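Local atomic coordinates of glycosyl hydrolase family 62 protein (Coprinopsis cinerea, PDB entry 5B6T), a protein that hydrolyses alpha-L-arabinofuranosidic bonds, probably releasing arabinose side groups from arabinoxylan in hemicellulose. Residues Asn198-Asp203 with Leu268-Asn273. Residues are numbered along the deposited sequence; the frame is centred on the assembly and turned at random.
Sequences NVYRID and LIRSGN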
loop_
_atom_site.group_PDB
_atom_site.type_symbol
_atom_site.label_atom_id
_atom_site.label_comp_id
_atom_site.label_asym_id
_atom_site.label_seq_id
_atom_site.Cartn_x
_atom_site.Cartn_y
_atom_site.Cartn_z
ATOM N N ASN A 198 4.350 -4.023 0.737
ATOM C CA ASN A 198 3.930 -4.356 -0.627
ATOM C C ASN A 198 4.624 -5.641 -1.028
ATOM O O ASN A 198 5.795 -5.863 -0.689
ATOM C CB ASN A 198 4.336 -3.308 -1.685
ATOM C CG ASN A 198 3.891 -1.891 -1.372
ATOM O OD1 ASN A 198 4.736 -1.039 -1.093
ATOM N ND2 ASN A 198 2.605 -1.607 -1.513
ATOM N N VAL A 199 3.894 -6.495 -1.727
ATOM C CA VAL A 199 4.444 -7.738 -2.254
ATOM C C VAL A 199 4.009 -7.910 -3.714
ATOM O O VAL A 199 2.835 -7.880 -4.021
ATOM C CB VAL A 199 4.057 -8.969 -1.420
ATOM C CG1 VAL A 199 4.895 -10.171 -1.858
ATOM C CG2 VAL A 199 4.255 -8.671 0.046
ATOM N N TYR A 200 5.011 -8.054 -4.605
ATOM C CA TYR A 200 4.770 -8.125 -6.047
ATOM C C TYR A 200 5.489 -9.285 -6.715
ATOM O O TYR A 200 6.563 -9.682 -6.262
ATOM C CB TYR A 200 5.270 -6.870 -6.716
ATOM C CG TYR A 200 4.601 -5.592 -6.267
ATOM C CD1 TYR A 200 3.311 -5.289 -6.662
ATOM C CD2 TYR A 200 5.270 -4.688 -5.462
ATOM C CE1 TYR A 200 2.698 -4.106 -6.285
ATOM C CE2 TYR A 200 4.685 -3.496 -5.093
ATOM C CZ TYR A 200 3.372 -3.216 -5.492
ATOM O OH TYR A 200 2.797 -2.018 -5.107
ATOM N N ARG A 201 4.881 -9.816 -7.778
ATOM C CA ARG A 201 5.591 -10.717 -8.708
ATOM C C ARG A 201 6.423 -9.864 -9.643
ATOM O O ARG A 201 5.935 -8.875 -10.202
ATOM C CB ARG A 201 4.601 -11.546 -9.500
ATOM C CG ARG A 201 5.200 -12.361 -10.636
ATOM C CD ARG A 201 6.204 -13.391 -10.143
ATOM N NE ARG A 201 6.882 -14.033 -11.265
ATOM C CZ ARG A 201 6.335 -14.963 -12.050
ATOM N NH1 ARG A 201 5.093 -15.388 -11.847
ATOM N NH2 ARG A 201 7.046 -15.472 -13.064
ATOM N N ILE A 202 7.684 -10.233 -9.836
ATOM C CA ILE A 202 8.576 -9.480 -10.745
ATOM C C ILE A 202 8.483 -10.131 -12.116
ATOM O O ILE A 202 9.000 -11.236 -12.302
ATOM C CB ILE A 202 10.035 -9.451 -10.245
ATOM C CG1 ILE A 202 10.123 -8.874 -8.835
ATOM C CG2 ILE A 202 10.903 -8.638 -11.191
ATOM C CD1 ILE A 202 11.460 -9.103 -8.133
ATOM N N ASP A 203 7.852 -9.436 -13.073
ATOM C CA ASP A 203 7.738 -9.974 -14.437
ATOM C C ASP A 203 9.094 -10.345 -15.026
ATOM O O ASP A 203 10.087 -9.646 -14.793
ATOM C CB ASP A 203 7.080 -8.978 -15.385
ATOM C CG ASP A 203 5.580 -8.860 -15.191
ATOM O OD1 ASP A 203 4.969 -9.767 -14.579
ATOM O OD2 ASP A 203 5.038 -7.868 -15.713
ATOM N N LEU A 268 3.707 0.560 -5.997
ATOM C CA LEU A 268 4.328 0.635 -7.310
ATOM C C LEU A 268 3.261 0.599 -8.405
ATOM O O LEU A 268 2.210 -0.053 -8.279
ATOM C CB LEU A 268 5.310 -0.524 -7.567
ATOM C CG LEU A 268 6.695 -0.470 -6.892
ATOM C CD1 LEU A 268 7.414 -1.810 -7.078
ATOM C CD2 LEU A 268 7.556 0.651 -7.473
ATOM N N ILE A 269 3.534 1.288 -9.494
ATOM C CA ILE A 269 2.701 1.124 -10.683
ATOM C C ILE A 269 2.917 -0.293 -11.230
ATOM O O ILE A 269 4.071 -0.739 -11.420
ATOM C CB ILE A 269 3.018 2.188 -11.753
ATOM C CG1 ILE A 269 2.733 3.631 -11.285
ATOM C CG2 ILE A 269 2.270 1.900 -13.030
ATOM C CD1 ILE A 269 1.528 3.866 -10.433
ATOM N N ARG A 270 1.823 -1.021 -11.449
ATOM C CA ARG A 270 1.882 -2.430 -11.815
ATOM C C ARG A 270 1.922 -2.647 -13.321
ATOM O O ARG A 270 1.631 -1.750 -14.075
ATOM C CB ARG A 270 0.657 -3.149 -11.234
ATOM C CG ARG A 270 0.401 -2.879 -9.759
ATOM C CD ARG A 270 -0.823 -3.633 -9.287
ATOM N NE ARG A 270 -1.303 -3.040 -8.058
ATOM C CZ ARG A 270 -2.531 -3.193 -7.596
ATOM N NH1 ARG A 270 -3.373 -4.015 -8.186
ATOM N NH2 ARG A 270 -2.896 -2.518 -6.522
ATOM N N SER A 271 2.290 -3.853 -13.739
ATOM C CA SER A 271 2.243 -4.208 -15.149
ATOM C C SER A 271 0.922 -4.854 -15.516
ATOM O O SER A 271 0.655 -5.089 -16.712
ATOM C CB SER A 271 3.377 -5.171 -15.474
ATOM O OG SER A 271 3.317 -6.288 -14.628
ATOM N N GLY A 272 0.078 -5.121 -14.521
ATOM C CA GLY A 272 -1.227 -5.738 -14.749
ATOM C C GLY A 272 -2.038 -5.652 -13.476
ATOM O O GLY A 272 -1.459 -5.456 -12.400
ATOM N N ASN A 273 -3.360 -5.815 -13.595
ATOM C CA ASN A 273 -4.276 -5.488 -12.522
ATOM C C ASN A 273 -4.867 -6.664 -11.789
ATOM O O ASN A 273 -5.666 -6.442 -10.889
ATOM C CB ASN A 273 -5.395 -4.586 -13.059
ATOM C CG ASN A 273 -4.842 -3.275 -13.586
ATOM O OD1 ASN A 273 -3.808 -2.825 -13.101
ATOM N ND2 ASN A 273 -5.492 -2.685 -14.590
HETATM O O HOH W 1 0.674 -1.431 -6.653
#
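The ring of Tyr-200 meets Leu-268 and Arg-270 obliquely. Leu-268 CD1 approaches ring atom CE2 of Tyr-200 at 3.8 Å. Leu-268 CB reaches the same end of the ring. The aliphatic CG of Arg-270 comes near CE1 of Tyr-200, more loosely. Trp-145 packs against Tyr-200 edge-to-face. At the edge of the Arg-270 guanidinium, in its plane, sits a water.

CG of Tyr-200 stands anti to its own carbonyl carbon (chi1 -61°), and the ring extends toward the loop. Its OH accepts a hydrogen bond from the backbone N of Leu-268 at 2.9 Å, moderately bent (151°). The same OH donates to the water, 2.7 Å from the water oxygen. That water also accepts from NE of Arg-270. It donates to the carbonyl O of Leu-268, 2.6 Å from the water oxygen. Beyond the water, NH1 of Arg-270 bonds Val-86 O and NH2 forms a salt bridge with Glu-267.

Nearer the surface, Ser-271 OG donates to Asp-203 OD2 at 2.6 Å. It meets the carboxylate from above its plane, 37° out of it. Pro-278, from strand 278-279, touches both side chains.

The contact joins strand 195-202 of one sheet to the loop that leaves strand 266-268 of another, within the five-bladed beta-propeller fold of family GH62. Direct and water-mediated bonds use both the N-H and the C=O of Leu-268. The buried phenol is thus both donor and acceptor, which fixes where its hydroxyl proton points.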